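Local coordinates for protein Amuc_1100 (Akkermansia muciniphila, PDB 6KNY) that is of unknown function and is probably anchored in the bacterial membrane by a transmembrane helix that is absent from this crystallised form, at residues E176-G181 / F266-L271. Residues are numbered along the deposited sequence; the frame is centred on the assembly and turned at random.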
loop_
_atom_site.group_PDB
_atom_site.type_symbol
_atom_site.label_atom_id
_atom_site.label_comp_id
_atom_site.label_asym_id
_atom_site.label_seq_id
_atom_site.Cartn_x
_atom_site.Cartn_y
_atom_site.Cartn_z
ATOM N N GLU A 176 -1.460 6.494 -4.129
ATOM C CA GLU A 176 -2.383 6.329 -5.242
ATOM C C GLU A 176 -2.069 5.015 -5.928
ATOM O O GLU A 176 -0.899 4.681 -6.123
ATOM C CB GLU A 176 -2.245 7.450 -6.286
ATOM C CG GLU A 176 -2.341 8.866 -5.769
ATOM C CD GLU A 176 -2.157 9.883 -6.907
ATOM O OE1 GLU A 176 -2.281 9.490 -8.090
ATOM O OE2 GLU A 176 -1.865 11.061 -6.616
ATOM N N ILE A 177 -3.101 4.296 -6.337
ATOM C CA ILE A 177 -2.929 3.087 -7.125
ATOM C C ILE A 177 -3.821 3.182 -8.354
ATOM O O ILE A 177 -4.990 3.575 -8.259
ATOM C CB ILE A 177 -3.242 1.820 -6.315
ATOM C CG1 ILE A 177 -2.409 1.803 -5.026
ATOM C CG2 ILE A 177 -2.985 0.581 -7.160
ATOM C CD1 ILE A 177 -2.524 0.513 -4.235
ATOM N N ALA A 178 -3.256 2.848 -9.511
ATOM C CA ALA A 178 -3.990 2.769 -10.758
ATOM C C ALA A 178 -3.877 1.339 -11.264
ATOM O O ALA A 178 -2.785 0.750 -11.240
ATOM C CB ALA A 178 -3.434 3.759 -11.787
ATOM N N PHE A 179 -5.002 0.773 -11.684
ATOM C CA PHE A 179 -5.008 -0.570 -12.243
ATOM C C PHE A 179 -6.159 -0.654 -13.227
ATOM O O PHE A 179 -6.949 0.288 -13.367
ATOM C CB PHE A 179 -5.135 -1.654 -11.166
ATOM C CG PHE A 179 -6.292 -1.450 -10.218
ATOM C CD1 PHE A 179 -7.564 -1.891 -10.539
ATOM C CD2 PHE A 179 -6.097 -0.828 -8.993
ATOM C CE1 PHE A 179 -8.628 -1.713 -9.656
ATOM C CE2 PHE A 179 -7.142 -0.645 -8.105
ATOM C CZ PHE A 179 -8.420 -1.088 -8.437
ATOM N N GLN A 180 -6.244 -1.792 -13.912
ATOM C CA GLN A 180 -7.323 -1.996 -14.860
ATOM C C GLN A 180 -7.605 -3.481 -15.001
ATOM O O GLN A 180 -6.726 -4.322 -14.801
ATOM C CB GLN A 180 -7.004 -1.361 -16.227
ATOM C CG GLN A 180 -6.022 -2.107 -17.087
ATOM C CD GLN A 180 -6.192 -1.775 -18.582
ATOM O OE1 GLN A 180 -7.186 -2.153 -19.204
ATOM N NE2 GLN A 180 -5.226 -1.062 -19.149
ATOM N N GLY A 181 -8.849 -3.790 -15.338
ATOM C CA GLY A 181 -9.268 -5.163 -15.534
ATOM C C GLY A 181 -10.714 -5.166 -15.958
ATOM O O GLY A 181 -11.319 -4.108 -16.170
ATOM N N PHE A 266 -10.824 1.102 -16.018
ATOM C CA PHE A 266 -9.632 1.699 -15.430
ATOM C C PHE A 266 -9.998 2.357 -14.106
ATOM O O PHE A 266 -10.993 3.091 -14.035
ATOM C CB PHE A 266 -9.024 2.704 -16.402
ATOM C CG PHE A 266 -8.053 3.676 -15.778
ATOM C CD1 PHE A 266 -8.494 4.884 -15.234
ATOM C CD2 PHE A 266 -6.690 3.400 -15.765
ATOM C CE1 PHE A 266 -7.595 5.786 -14.673
ATOM C CE2 PHE A 266 -5.782 4.297 -15.213
ATOM C CZ PHE A 266 -6.231 5.491 -14.668
ATOM N N VAL A 267 -9.213 2.077 -13.087
ATOM C CA VAL A 267 -9.398 2.615 -11.763
ATOM C C VAL A 267 -8.172 3.311 -11.249
ATOM O O VAL A 267 -7.100 2.838 -11.377
ATOM C CB VAL A 267 -9.730 1.535 -10.735
ATOM C CG1 VAL A 267 -9.934 2.126 -9.358
ATOM C CG2 VAL A 267 -10.949 0.769 -11.137
ATOM N N GLN A 268 -8.392 4.445 -10.636
ATOM C CA GLN A 268 -7.372 5.192 -9.983
ATOM C C GLN A 268 -7.947 5.652 -8.672
ATOM O O GLN A 268 -8.929 6.353 -8.629
ATOM C CB GLN A 268 -6.862 6.340 -10.798
ATOM C CG GLN A 268 -5.579 6.845 -10.207
ATOM C CD GLN A 268 -4.849 7.825 -11.080
ATOM O OE1 GLN A 268 -4.019 7.451 -11.908
ATOM N NE2 GLN A 268 -5.145 9.093 -10.894
ATOM N N VAL A 269 -7.329 5.202 -7.603
ATOM C CA VAL A 269 -7.772 5.519 -6.265
ATOM C C VAL A 269 -6.701 6.171 -5.402
ATOM O O VAL A 269 -5.562 5.796 -5.460
ATOM C CB VAL A 269 -8.360 4.280 -5.565
ATOM C CG1 VAL A 269 -7.341 3.187 -5.439
ATOM C CG2 VAL A 269 -8.866 4.637 -4.199
ATOM N N SER A 270 -7.157 7.180 -4.668
ATOM C CA SER A 270 -6.321 7.910 -3.725
ATOM C C SER A 270 -6.650 7.400 -2.331
ATOM O O SER A 270 -7.813 7.438 -1.913
ATOM C CB SER A 270 -6.588 9.410 -3.839
ATOM O OG SER A 270 -5.761 10.153 -2.977
ATOM N N LEU A 271 -5.633 6.923 -1.613
ATOM C CA LEU A 271 -5.841 6.315 -0.314
ATOM C C LEU A 271 -5.057 7.061 0.752
ATOM O O LEU A 271 -4.028 7.691 0.471
ATOM C CB LEU A 271 -5.418 4.850 -0.347
ATOM C CG LEU A 271 -6.161 4.003 -1.393
ATOM C CD1 LEU A 271 -5.398 2.718 -1.661
ATOM C CD2 LEU A 271 -7.579 3.689 -0.937
#
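F266 leans its ring obliquely toward A178, CE2 standing 4.2 Å from A178 CB; CG lies anti to the backbone N, which carries the ring along the sheet past its partner Q180. Q180 OE1 accepts a hydrogen bond from Q264. V267 and F179 form a hydrogen-bonded antiparallel pair, closed by V267 N to F179 O at 2.9 Å and F179 N to V267 O at 3.0 Å. Their side chains run side by side: V267 CB sits over one face of the F179 ring, 3.9 Å from the centroid and 26° off the normal, a CH-pi contact displaced toward CE1 and CZ. A chi1 of 52° puts F179 CG between the backbone N and the carbonyl carbon, swinging the ring over to its neighbour's strand. An alanine in place of F179 would probably leave V267 without this aromatic surface and open a gap beneath helix 183-194, whose A189 the ring also touches. The C-terminal half of strand 170-181 pairs with the N-terminal half of strand 265-276 in a mixed sheet, strand 141-146 flanking the first and strand 201-210 the second. Q268, on the same face as A178 and E176, brings OE1 to 3.7 Å from A178 CB, and that oxygen accepts a hydrogen bond from K144. The E176 carboxylate, in a long, weak ion pair with K144, is not bonded to Q268: E176 OE1 and Q268 NE2 are 4.0 Å apart, the carboxylate and amide planes turned by 48°. V269 N donates to I177 O at 2.9 Å and V269 O accepts from I177 N at 3.0 Å, while the V269 side chain packs on I193 of helix 183-194. At L271, CD1 meets I177 CD1 on the helix-covered face.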